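Local coordinates for transcriptional regulator (Cytophaga hutchinsonii, PDB 3F0C), which probably acts as a TetR-family transcriptional regulator, binding DNA through an N-terminal helix-turn-helix domain and pairing through its helical C-terminal domain, at residues L163-R168 with N191-V195; K12-I17 with L48-F52; F24-L29 with N104-L108; D83-L88 with T145-K149. All blocks are in the same frame, centred on the assembly; numbering follows the deposited sequence.

Contact 1 is the most buried of the four: two nearly antiparallel helix segments meet in the C-terminal domain through apolar side chains, with no hydrogen bond between the segments. Contact 2 lies on the far side of the chain's centre, about 36 Å away centre to centre, and is a partly buried aromatic-aliphatic core in the DNA-binding domain. Contact 3 shares helix 12-27 with contact 2 and helix 84-106 with contact 4, so it joins the two domains; it mixes apolar packing with a weak lysine-carbonyl bond. Contact 4, at the other end of helix 84-106 and about 36 Å from contact 3 between centres, is the most polar, a glutamate meeting backbone amides.

Contact 1 (L163-R168 with N191-V195); sequences LLLGVR and NMCKV
Both segments are helical throughout and run nearly antiparallel: their axes approach to 9.5 Å at a signed crossing angle of 154°. The CA of L164 lies 5.8 Å from the CA of M192, and the CA of L163 lies 7.0 Å from the CA of V195, which sets the register. L163, V167, N191 and V195 direct their CA-to-CB bonds across the gap. V195 (chi1 t) meets L163 through CG1 to CB at 3.4 Å and V167 through CG2 to CG2 at 3.9 Å. Selenomethionine M192 (m, t, p) has the most surface buried by the contact; its CE reaches L164 CB at 3.6 Å, its CG sits 3.8 Å from V167 CG1, and its SE lies 3.9 Å from R168 NE, near the guanidinium plane. No hydrogen bond crosses; the contact is mainly apolar packing. Helix 84-106 covers M192 through V92 and R95, while F159 of the second subunit packs on N191 and V195, consistent with the four-helix dimer interface of TetR-family proteins.

Contact 2 (K12-I17 with L48-F52); sequences KLELII and LYYYF
This is the core of the DNA-binding domain of a TetR-family protein, where the first helix, 12-27, packs on helix 45-51, the second and probable DNA-recognition helix of the helix-turn-helix. K12-I17 form the opening turns of their helix, with I16 N bonded to K12 O at 2.7 Å and I17 N to L13 O at 2.7 Å. L48-Y51 continue helix 45-51, and F52 has extended phi/psi (-137/131), although its N still bonds to L48 O at 2.8 Å. In register, the CA of L13 faces the CA of Y51 at 6.8 Å and the CA of I16 faces the CA of L48 at 7.9 Å.

The main bump is I16 (m, t), which fills a hollow lined by L48, Y51 and F52. Its CG2 sits 3.3 Å from L48 CD1 and 3.6 Å from F52 CE2, while its CD1 lies over the face of the Y51 ring in a CH-pi contact, modelled tightly at roughly 3.5 Å from the centroid. Y51 and F52, both chi1 m, point toward the first helix. Behind F52, T57 and L58 of helix 55-78 close the core, and I17 CD1 approaches F52 CZ, at the ring's edge, to 3.8 Å. Farther out, the aliphatic part of K12 lies along Y51, CD to OH at 3.5 Å.

Contact 3 (F24-L29 with N104-L108); sequences FAHYGL and NLSKL
L105, A25 and K107 bury the most surface here, and all three lie at or just past the C-terminal ends of helices 12-27 and 84-106. The CA atoms of A25 and L105 are only 4.5 Å apart, a close approach consistent with the small side chain of A25. L105 (m, t) lays its CD2 against this patch, 3.5 Å from A25 N, 3.9 Å from A25 CB and 4.0 Å from F24 CB. Residues 24-27 close helix 12-27 and G28 breaks it with phi/psi of 88/-179, its N still bonded to F24 O at 2.8 Å; a CB there would crowd the preceding carbonyl and come tight against K107 CD. On the other side, residues 104-106 end helix 84-106 and K107 turns out of it with positive phi (36/70). That turn directs the lysine back over the first segment, where its NZ makes a weak hydrogen bond to A25 O at 3.5 Å. The contact thus joins the DNA-binding domain to the C-terminal domain of this TetR-family protein. Helix 55-78 lies beside both segments, F24 meeting F59 and V62, and L105 touching E66.

Contact 4 (D83-L88 with T145-K149); sequences DATALL and TKEFK
The carboxylate of E147 (chi1 m, chi2 t) accepts hydrogen bonds at the N terminus of helix 84-106, supplementing the D83 N-cap. T85 N gives to E147 OE1 at 3.2 Å with an N-H...O angle of 168°, T85 OG1 gives to the same OE1 at 3.2 Å, and A84 N reaches E147 OE2 at 3.1 Å, although the position of OE2 is less certain. D83 OD2 accepts from A86 N at 2.6 Å. In this helical C-terminal domain the chain leaves helix 118-145 through a Schellman motif at K146 (phi/psi 74/22), which turns E147 and F148 toward the helix start; the CA of A84 lies 6.9 Å from the CA of E147. Farther out, F148 (chi1 m) packs beside A84, its CE2 4.3 Å from L88 CD1, and L200 of helix 183-201 touches F148 and L88. The acceptors D83 OD1 and E147 OE1 lie 3.3 Å apart without a bond; both side chains accept amide hydrogens at one N terminus, which probably offsets part of the repulsion.

Contact 1 (L163-R168 with N191-V195)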
loop_
_atom_site.group_PDB
_atom_site.type_symbol
_atom_site.label_atom_id
_atom_site.label_comp_id
_atom_site.label_asym_id
_atom_site.label_seq_id
_atom_site.Cartn_x
_atom_site.Cartn_y
_atom_site.Cartn_z
ATOM N N LEU A 163 0.495 -8.622 0.324
ATOM C CA LEU A 163 1.365 -8.337 -0.766
ATOM C C LEU A 163 0.516 -7.815 -1.889
ATOM O O LEU A 163 0.826 -6.761 -2.454
ATOM C CB LEU A 163 2.087 -9.588 -1.221
ATOM C CG LEU A 163 3.365 -9.840 -0.432
ATOM C CD1 LEU A 163 3.913 -11.235 -0.794
ATOM C CD2 LEU A 163 4.374 -8.718 -0.674
ATOM N N LEU A 164 -0.571 -8.513 -2.215
ATOM C CA LEU A 164 -1.413 -8.065 -3.329
ATOM C C LEU A 164 -2.039 -6.721 -2.997
ATOM O O LEU A 164 -2.092 -5.821 -3.824
ATOM C CB LEU A 164 -2.508 -9.051 -3.629
ATOM C CG LEU A 164 -2.009 -10.472 -3.846
ATOM C CD1 LEU A 164 -3.223 -11.402 -4.019
ATOM C CD2 LEU A 164 -0.981 -10.539 -5.014
ATOM N N LEU A 165 -2.471 -6.546 -1.765
ATOM C CA LEU A 165 -3.132 -5.305 -1.433
ATOM C C LEU A 165 -2.138 -4.140 -1.652
ATOM O O LEU A 165 -2.545 -3.044 -2.058
ATOM C CB LEU A 165 -3.690 -5.368 -0.013
ATOM C CG LEU A 165 -4.357 -4.149 0.621
ATOM C CD1 LEU A 165 -5.503 -3.708 -0.208
ATOM C CD2 LEU A 165 -4.779 -4.399 2.132
ATOM N N GLY A 166 -0.852 -4.382 -1.425
ATOM C CA GLY A 166 0.139 -3.318 -1.499
ATOM C C GLY A 166 0.330 -2.882 -2.928
ATOM O O GLY A 166 0.489 -1.673 -3.229
ATOM N N VAL A 167 0.295 -3.870 -3.827
ATOM C CA VAL A 167 0.371 -3.558 -5.233
ATOM C C VAL A 167 -0.763 -2.592 -5.570
ATOM O O VAL A 167 -0.576 -1.571 -6.210
ATOM C CB VAL A 167 0.271 -4.806 -6.100
ATOM C CG1 VAL A 167 -0.074 -4.398 -7.554
ATOM C CG2 VAL A 167 1.571 -5.620 -6.022
ATOM N N ARG A 168 -1.947 -2.907 -5.098
ATOM C CA ARG A 168 -3.071 -2.057 -5.378
ATOM C C ARG A 168 -2.935 -0.723 -4.729
ATOM O O ARG A 168 -3.338 0.280 -5.292
ATOM C CB ARG A 168 -4.332 -2.720 -4.912
ATOM C CG ARG A 168 -4.580 -3.947 -5.751
ATOM C CD ARG A 168 -5.877 -4.672 -5.438
ATOM N NE ARG A 168 -5.653 -5.866 -4.621
ATOM C CZ ARG A 168 -6.163 -6.045 -3.421
ATOM N NH1 ARG A 168 -6.930 -5.102 -2.872
ATOM N NH2 ARG A 168 -5.901 -7.177 -2.775
ATOM N N ASN A 191 1.950 -6.971 -12.193
ATOM C CA ASN A 191 2.596 -6.936 -10.877
ATOM C C ASN A 191 2.117 -7.981 -9.874
ATOM O O ASN A 191 2.922 -8.635 -9.207
ATOM C CB ASN A 191 2.318 -5.598 -10.232
ATOM C CG ASN A 191 3.161 -4.525 -10.777
ATOM O OD1 ASN A 191 4.382 -4.666 -10.808
ATOM N ND2 ASN A 191 2.530 -3.417 -11.193
HETATM N N MSE A 192 0.799 -8.087 -9.733
HETATM C CA MSE A 192 0.211 -9.077 -8.849
HETATM C C MSE A 192 0.645 -10.509 -9.153
HETATM O O MSE A 192 0.682 -11.315 -8.259
HETATM C CB MSE A 192 -1.310 -8.939 -8.788
HETATM C CG MSE A 192 -1.746 -7.844 -7.807
HETATM SE SE MSE A 192 -3.706 -7.477 -7.624
HETATM C CE MSE A 192 -4.373 -9.138 -6.713
ATOM N N CYS A 193 1.017 -10.789 -10.397
ATOM C CA CYS A 193 1.574 -12.093 -10.742
ATOM C C CYS A 193 2.992 -12.215 -10.184
ATOM O O CYS A 193 3.287 -13.108 -9.389
ATOM C CB CYS A 193 1.585 -12.289 -12.258
ATOM S SG CYS A 193 -0.030 -12.091 -13.048
ATOM N N LYS A 194 3.861 -11.302 -10.607
ATOM C CA LYS A 194 5.214 -11.228 -10.133
ATOM C C LYS A 194 5.193 -11.649 -8.661
ATOM O O LYS A 194 5.874 -12.589 -8.263
ATOM C CB LYS A 194 5.738 -9.804 -10.271
ATOM C CG LYS A 194 6.281 -9.433 -11.622
ATOM C CD LYS A 194 7.400 -8.360 -11.510
ATOM C CE LYS A 194 8.672 -8.826 -12.173
ATOM N NZ LYS A 194 9.589 -7.706 -12.267
ATOM N N VAL A 195 4.362 -10.969 -7.876
ATOM C CA VAL A 195 4.258 -11.239 -6.455
ATOM C C VAL A 195 3.815 -12.698 -6.198
ATOM O O VAL A 195 4.540 -13.452 -5.540
ATOM C CB VAL A 195 3.301 -10.229 -5.790
ATOM C CG1 VAL A 195 3.144 -10.521 -4.281
ATOM C CG2 VAL A 195 3.783 -8.802 -6.039
#

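Contact 2 (K12-I17 with L48-F52)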
loop_
_atom_site.group_PDB
_atom_site.type_symbol
_atom_site.label_atom_id
_atom_site.label_comp_id
_atom_site.label_asym_id
_atom_site.label_seq_id
_atom_site.Cartn_x
_atom_site.Cartn_y
_atom_site.Cartn_z
ATOM N N LYS A 12 -37.424 -8.202 -7.177
ATOM C CA LYS A 12 -37.291 -6.839 -7.768
ATOM C C LYS A 12 -36.064 -6.161 -7.220
ATOM O O LYS A 12 -35.409 -5.393 -7.891
ATOM C CB LYS A 12 -38.462 -5.931 -7.408
ATOM C CG LYS A 12 -39.807 -6.333 -7.984
ATOM C CD LYS A 12 -40.716 -5.121 -8.197
ATOM C CE LYS A 12 -42.102 -5.335 -7.577
ATOM N NZ LYS A 12 -43.026 -4.164 -7.739
ATOM N N LEU A 13 -35.785 -6.419 -5.960
ATOM C CA LEU A 13 -34.527 -6.017 -5.379
ATOM C C LEU A 13 -33.398 -6.309 -6.366
ATOM O O LEU A 13 -32.706 -5.416 -6.801
ATOM C CB LEU A 13 -34.317 -6.765 -4.062
ATOM C CG LEU A 13 -33.714 -5.942 -2.948
ATOM C CD1 LEU A 13 -34.712 -4.911 -2.528
ATOM C CD2 LEU A 13 -33.367 -6.833 -1.807
ATOM N N GLU A 14 -33.299 -7.560 -6.775
ATOM C CA GLU A 14 -32.252 -8.022 -7.651
ATOM C C GLU A 14 -32.254 -7.195 -8.927
ATOM O O GLU A 14 -31.218 -6.764 -9.363
ATOM C CB GLU A 14 -32.447 -9.507 -7.968
ATOM C CG GLU A 14 -32.301 -10.524 -6.774
ATOM C CD GLU A 14 -32.927 -10.058 -5.426
ATOM O OE1 GLU A 14 -33.998 -10.602 -4.938
ATOM O OE2 GLU A 14 -32.303 -9.119 -4.861
ATOM N N LEU A 15 -33.419 -6.943 -9.505
ATOM C CA LEU A 15 -33.513 -5.989 -10.602
ATOM C C LEU A 15 -32.950 -4.646 -10.238
ATOM O O LEU A 15 -32.230 -4.059 -11.005
ATOM C CB LEU A 15 -34.945 -5.738 -11.043
ATOM C CG LEU A 15 -35.438 -6.719 -12.089
ATOM C CD1 LEU A 15 -36.023 -7.963 -11.399
ATOM C CD2 LEU A 15 -36.438 -6.033 -12.985
ATOM N N ILE A 16 -33.300 -4.115 -9.085
ATOM C CA ILE A 16 -32.840 -2.783 -8.777
ATOM C C ILE A 16 -31.314 -2.808 -8.627
ATOM O O ILE A 16 -30.593 -1.943 -9.176
ATOM C CB ILE A 16 -33.490 -2.229 -7.533
ATOM C CG1 ILE A 16 -35.003 -2.160 -7.724
ATOM C CG2 ILE A 16 -32.947 -0.835 -7.272
ATOM C CD1 ILE A 16 -35.774 -1.985 -6.440
ATOM N N ILE A 17 -30.817 -3.812 -7.921
ATOM C CA ILE A 17 -29.393 -3.969 -7.802
ATOM C C ILE A 17 -28.676 -4.043 -9.196
ATOM O O ILE A 17 -27.603 -3.436 -9.415
ATOM C CB ILE A 17 -29.049 -5.195 -6.951
ATOM C CG1 ILE A 17 -29.220 -4.892 -5.440
ATOM C CG2 ILE A 17 -27.625 -5.629 -7.219
ATOM C CD1 ILE A 17 -30.519 -5.368 -4.826
ATOM N N LEU A 48 -38.845 2.987 -5.577
ATOM C CA LEU A 48 -37.437 2.696 -5.343
ATOM C C LEU A 48 -37.081 2.875 -3.871
ATOM O O LEU A 48 -36.431 2.020 -3.270
ATOM C CB LEU A 48 -36.551 3.592 -6.211
ATOM C CG LEU A 48 -35.070 3.215 -6.283
ATOM C CD1 LEU A 48 -34.897 1.820 -6.863
ATOM C CD2 LEU A 48 -34.294 4.239 -7.099
ATOM N N TYR A 49 -37.510 3.994 -3.296
ATOM C CA TYR A 49 -37.251 4.280 -1.906
ATOM C C TYR A 49 -37.799 3.219 -0.948
ATOM O O TYR A 49 -37.230 3.030 0.121
ATOM C CB TYR A 49 -37.768 5.670 -1.530
ATOM C CG TYR A 49 -36.916 6.759 -2.086
ATOM C CD1 TYR A 49 -35.557 6.602 -2.157
ATOM C CD2 TYR A 49 -37.468 7.957 -2.514
ATOM C CE1 TYR A 49 -34.772 7.577 -2.661
ATOM C CE2 TYR A 49 -36.674 8.955 -3.030
ATOM C CZ TYR A 49 -35.321 8.756 -3.104
ATOM O OH TYR A 49 -34.455 9.697 -3.621
ATOM N N TYR A 50 -38.855 2.504 -1.316
ATOM C CA TYR A 50 -39.199 1.311 -0.529
ATOM C C TYR A 50 -38.024 0.325 -0.344
ATOM O O TYR A 50 -37.892 -0.262 0.716
ATOM C CB TYR A 50 -40.407 0.577 -1.126
ATOM C CG TYR A 50 -40.759 -0.757 -0.493
ATOM C CD1 TYR A 50 -41.786 -0.873 0.439
ATOM C CD2 TYR A 50 -40.094 -1.898 -0.859
ATOM C CE1 TYR A 50 -42.111 -2.115 1.000
ATOM C CE2 TYR A 50 -40.410 -3.110 -0.329
ATOM C CZ TYR A 50 -41.413 -3.227 0.593
ATOM O OH TYR A 50 -41.695 -4.460 1.088
ATOM N N TYR A 51 -37.203 0.166 -1.376
ATOM C CA TYR A 51 -36.062 -0.740 -1.316
ATOM C C TYR A 51 -34.815 -0.024 -0.808
ATOM O O TYR A 51 -34.069 -0.563 0.009
ATOM C CB TYR A 51 -35.793 -1.353 -2.691
ATOM C CG TYR A 51 -36.993 -2.040 -3.302
ATOM C CD1 TYR A 51 -37.246 -3.384 -3.062
ATOM C CD2 TYR A 51 -37.875 -1.344 -4.117
ATOM C CE1 TYR A 51 -38.342 -4.015 -3.618
ATOM C CE2 TYR A 51 -38.975 -1.966 -4.679
ATOM C CZ TYR A 51 -39.203 -3.302 -4.426
ATOM O OH TYR A 51 -40.297 -3.926 -4.981
ATOM N N PHE A 52 -34.595 1.192 -1.297
ATOM C CA PHE A 52 -33.439 1.983 -0.894
ATOM C C PHE A 52 -33.827 3.436 -0.640
ATOM O O PHE A 52 -34.495 4.063 -1.461
ATOM C CB PHE A 52 -32.342 1.909 -1.958
ATOM C CG PHE A 52 -31.987 0.507 -2.365
ATOM C CD1 PHE A 52 -30.937 -0.160 -1.759
ATOM C CD2 PHE A 52 -32.704 -0.142 -3.357
ATOM C CE1 PHE A 52 -30.609 -1.450 -2.134
ATOM C CE2 PHE A 52 -32.382 -1.431 -3.735
ATOM C CZ PHE A 52 -31.331 -2.086 -3.122
#

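Contact 3 (F24-L29 with N104-L108)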
loop_
_atom_site.group_PDB
_atom_site.type_symbol
_atom_site.label_atom_id
_atom_site.label_comp_id
_atom_site.label_asym_id
_atom_site.label_seq_id
_atom_site.Cartn_x
_atom_site.Cartn_y
_atom_site.Cartn_z
ATOM N N PHE A 24 -23.682 2.403 -12.371
ATOM C CA PHE A 24 -22.514 2.783 -11.678
ATOM C C PHE A 24 -21.299 2.317 -12.493
ATOM O O PHE A 24 -20.299 3.010 -12.552
ATOM C CB PHE A 24 -22.505 2.149 -10.302
ATOM C CG PHE A 24 -23.618 2.606 -9.377
ATOM C CD1 PHE A 24 -24.077 3.909 -9.381
ATOM C CD2 PHE A 24 -24.149 1.723 -8.451
ATOM C CE1 PHE A 24 -25.072 4.318 -8.475
ATOM C CE2 PHE A 24 -25.143 2.115 -7.551
ATOM C CZ PHE A 24 -25.603 3.414 -7.556
ATOM N N ALA A 25 -21.392 1.168 -13.153
ATOM C CA ALA A 25 -20.279 0.682 -13.957
ATOM C C ALA A 25 -19.961 1.648 -15.060
ATOM O O ALA A 25 -18.801 1.900 -15.328
ATOM C CB ALA A 25 -20.602 -0.631 -14.539
ATOM N N HIS A 26 -20.991 2.190 -15.692
ATOM C CA HIS A 26 -20.837 3.100 -16.850
ATOM C C HIS A 26 -20.571 4.531 -16.483
ATOM O O HIS A 26 -19.768 5.208 -17.123
ATOM C CB HIS A 26 -22.073 3.065 -17.748
ATOM C CG HIS A 26 -22.016 1.957 -18.734
ATOM N ND1 HIS A 26 -22.056 0.634 -18.352
ATOM C CD2 HIS A 26 -21.815 1.962 -20.074
ATOM C CE1 HIS A 26 -21.916 -0.130 -19.422
ATOM N NE2 HIS A 26 -21.766 0.650 -20.478
ATOM N N TYR A 27 -21.246 4.993 -15.447
ATOM C CA TYR A 27 -21.220 6.392 -15.120
ATOM C C TYR A 27 -20.671 6.739 -13.761
ATOM O O TYR A 27 -20.293 7.866 -13.546
ATOM C CB TYR A 27 -22.622 6.898 -15.225
ATOM C CG TYR A 27 -23.177 6.733 -16.617
ATOM C CD1 TYR A 27 -22.662 7.427 -17.660
ATOM C CD2 TYR A 27 -24.237 5.903 -16.876
ATOM C CE1 TYR A 27 -23.170 7.274 -18.937
ATOM C CE2 TYR A 27 -24.770 5.773 -18.160
ATOM C CZ TYR A 27 -24.234 6.447 -19.162
ATOM O OH TYR A 27 -24.742 6.313 -20.417
ATOM N N GLY A 28 -20.635 5.787 -12.837
ATOM C CA GLY A 28 -20.248 6.064 -11.456
ATOM C C GLY A 28 -21.423 6.493 -10.593
ATOM O O GLY A 28 -22.553 6.593 -11.063
ATOM N N LEU A 29 -21.101 6.766 -9.325
ATOM C CA LEU A 29 -22.034 7.010 -8.222
ATOM C C LEU A 29 -22.515 8.462 -8.214
ATOM O O LEU A 29 -23.674 8.771 -7.972
ATOM C CB LEU A 29 -21.333 6.651 -6.883
ATOM C CG LEU A 29 -22.030 6.713 -5.497
ATOM C CD1 LEU A 29 -23.434 6.058 -5.414
ATOM C CD2 LEU A 29 -21.096 6.083 -4.460
ATOM N N ASN A 104 -13.986 0.529 -11.326
ATOM C CA ASN A 104 -14.864 0.890 -12.429
ATOM C C ASN A 104 -16.247 1.324 -11.921
ATOM O O ASN A 104 -16.840 2.204 -12.486
ATOM C CB ASN A 104 -14.853 -0.299 -13.429
ATOM C CG ASN A 104 -15.903 -0.206 -14.557
ATOM O OD1 ASN A 104 -16.043 0.808 -15.287
ATOM N ND2 ASN A 104 -16.614 -1.334 -14.747
ATOM N N LEU A 105 -16.724 0.757 -10.822
ATOM C CA LEU A 105 -17.950 1.249 -10.181
ATOM C C LEU A 105 -17.759 2.526 -9.364
ATOM O O LEU A 105 -18.687 3.326 -9.295
ATOM C CB LEU A 105 -18.525 0.202 -9.240
ATOM C CG LEU A 105 -18.910 -1.154 -9.807
ATOM C CD1 LEU A 105 -19.120 -2.138 -8.656
ATOM C CD2 LEU A 105 -20.140 -1.058 -10.713
ATOM N N SER A 106 -16.590 2.701 -8.731
ATOM C CA SER A 106 -16.408 3.751 -7.695
ATOM C C SER A 106 -15.843 5.106 -8.177
ATOM O O SER A 106 -16.427 6.151 -7.839
ATOM C CB SER A 106 -15.578 3.247 -6.509
ATOM O OG SER A 106 -14.191 3.325 -6.762
ATOM N N LYS A 107 -14.751 5.082 -8.934
ATOM C CA LYS A 107 -14.140 6.306 -9.438
ATOM C C LYS A 107 -14.254 7.437 -8.424
ATOM O O LYS A 107 -14.994 8.398 -8.630
ATOM C CB LYS A 107 -14.785 6.721 -10.762
ATOM C CG LYS A 107 -15.985 5.876 -11.159
ATOM C CD LYS A 107 -16.303 6.029 -12.638
ATOM C CE LYS A 107 -17.001 4.794 -13.184
ATOM N NZ LYS A 107 -16.882 4.699 -14.664
ATOM N N LEU A 108 -13.515 7.317 -7.324
ATOM C CA LEU A 108 -13.531 8.328 -6.274
ATOM C C LEU A 108 -12.581 7.986 -5.132
ATOM O O LEU A 108 -11.557 7.337 -5.338
ATOM C CB LEU A 108 -14.955 8.542 -5.759
#

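Contact 4 (D83-L88 with T145-K149)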
loop_
_atom_site.group_PDB
_atom_site.type_symbol
_atom_site.label_atom_id
_atom_site.label_comp_id
_atom_site.label_asym_id
_atom_site.label_seq_id
_atom_site.Cartn_x
_atom_site.Cartn_y
_atom_site.Cartn_z
ATOM N N ASP A 83 -4.234 -28.060 -9.304
ATOM C CA ASP A 83 -3.354 -28.233 -8.134
ATOM C C ASP A 83 -3.301 -26.972 -7.240
ATOM O O ASP A 83 -3.941 -25.962 -7.557
ATOM C CB ASP A 83 -1.975 -28.784 -8.549
ATOM C CG ASP A 83 -0.988 -27.710 -9.006
ATOM O OD1 ASP A 83 0.109 -28.106 -9.494
ATOM O OD2 ASP A 83 -1.273 -26.491 -8.866
ATOM N N ALA A 84 -2.584 -27.036 -6.112
ATOM C CA ALA A 84 -2.500 -25.887 -5.177
ATOM C C ALA A 84 -1.986 -24.656 -5.888
ATOM O O ALA A 84 -2.575 -23.577 -5.774
ATOM C CB ALA A 84 -1.606 -26.198 -3.995
ATOM N N THR A 85 -0.887 -24.832 -6.623
ATOM C CA THR A 85 -0.278 -23.755 -7.431
ATOM C C THR A 85 -1.270 -23.136 -8.466
ATOM O O THR A 85 -1.542 -21.925 -8.427
ATOM C CB THR A 85 1.009 -24.281 -8.109
ATOM O OG1 THR A 85 1.779 -25.000 -7.136
ATOM C CG2 THR A 85 1.849 -23.162 -8.677
ATOM N N ALA A 86 -1.846 -23.958 -9.342
ATOM C CA ALA A 86 -2.792 -23.456 -10.345
ATOM C C ALA A 86 -3.940 -22.686 -9.714
ATOM O O ALA A 86 -4.450 -21.754 -10.325
ATOM C CB ALA A 86 -3.341 -24.585 -11.179
ATOM N N LEU A 87 -4.366 -23.098 -8.515
ATOM C CA LEU A 87 -5.476 -22.435 -7.804
ATOM C C LEU A 87 -5.000 -21.059 -7.334
ATOM O O LEU A 87 -5.662 -20.027 -7.554
ATOM C CB LEU A 87 -5.958 -23.267 -6.598
ATOM C CG LEU A 87 -6.829 -24.492 -6.882
ATOM C CD1 LEU A 87 -6.734 -25.472 -5.746
ATOM C CD2 LEU A 87 -8.269 -24.091 -7.136
ATOM N N LEU A 88 -3.830 -21.059 -6.704
ATOM C CA LEU A 88 -3.281 -19.850 -6.151
ATOM C C LEU A 88 -3.174 -18.782 -7.243
ATOM O O LEU A 88 -3.519 -17.606 -7.031
ATOM C CB LEU A 88 -1.918 -20.133 -5.575
ATOM C CG LEU A 88 -1.717 -19.472 -4.219
ATOM C CD1 LEU A 88 -2.180 -20.395 -3.098
ATOM C CD2 LEU A 88 -0.246 -19.104 -4.034
ATOM N N THR A 145 -1.444 -31.942 -0.146
ATOM C CA THR A 145 -1.034 -32.328 -1.490
ATOM C C THR A 145 0.503 -32.382 -1.637
ATOM O O THR A 145 1.023 -32.945 -2.601
ATOM C CB THR A 145 -1.618 -31.340 -2.531
ATOM O OG1 THR A 145 -1.784 -31.995 -3.788
ATOM C CG2 THR A 145 -0.719 -30.146 -2.698
ATOM N N LYS A 146 1.201 -31.762 -0.685
ATOM C CA LYS A 146 2.665 -31.790 -0.552
ATOM C C LYS A 146 3.385 -30.920 -1.587
ATOM O O LYS A 146 4.572 -31.104 -1.838
ATOM C CB LYS A 146 3.216 -33.229 -0.511
ATOM C CG LYS A 146 2.806 -34.011 0.750
ATOM C CD LYS A 146 3.340 -35.441 0.760
ATOM C CE LYS A 146 2.930 -36.159 2.031
ATOM N NZ LYS A 146 3.421 -37.567 2.053
ATOM N N GLU A 147 2.674 -29.944 -2.151
ATOM C CA GLU A 147 3.283 -28.972 -3.061
ATOM C C GLU A 147 3.965 -27.872 -2.250
ATOM O O GLU A 147 5.019 -27.368 -2.619
ATOM C CB GLU A 147 2.232 -28.367 -3.990
ATOM C CG GLU A 147 1.585 -29.350 -4.959
ATOM C CD GLU A 147 0.324 -28.784 -5.598
ATOM O OE1 GLU A 147 0.394 -27.696 -6.212
ATOM O OE2 GLU A 147 -0.748 -29.407 -5.484
ATOM N N PHE A 148 3.351 -27.505 -1.131
ATOM C CA PHE A 148 3.892 -26.466 -0.275
ATOM C C PHE A 148 4.381 -27.086 1.026
ATOM O O PHE A 148 3.763 -28.001 1.546
ATOM C CB PHE A 148 2.831 -25.404 0.059
ATOM C CG PHE A 148 2.003 -24.916 -1.128
ATOM C CD1 PHE A 148 2.539 -24.786 -2.393
ATOM C CD2 PHE A 148 0.687 -24.513 -0.936
ATOM C CE1 PHE A 148 1.756 -24.311 -3.452
ATOM C CE2 PHE A 148 -0.091 -24.043 -1.988
ATOM C CZ PHE A 148 0.446 -23.940 -3.243
ATOM N N LYS A 149 5.472 -26.549 1.556
ATOM C CA LYS A 149 5.989 -26.945 2.869
ATOM C C LYS A 149 5.114 -26.358 3.990
ATOM O O LYS A 149 4.604 -25.242 3.834
ATOM C CB LYS A 149 7.423 -26.432 3.016
ATOM C CG LYS A 149 8.421 -27.086 2.087
ATOM C CD LYS A 149 9.850 -26.516 2.256
ATOM C CE LYS A 149 10.802 -27.208 1.334
ATOM N NZ LYS A 149 12.112 -26.608 1.530
#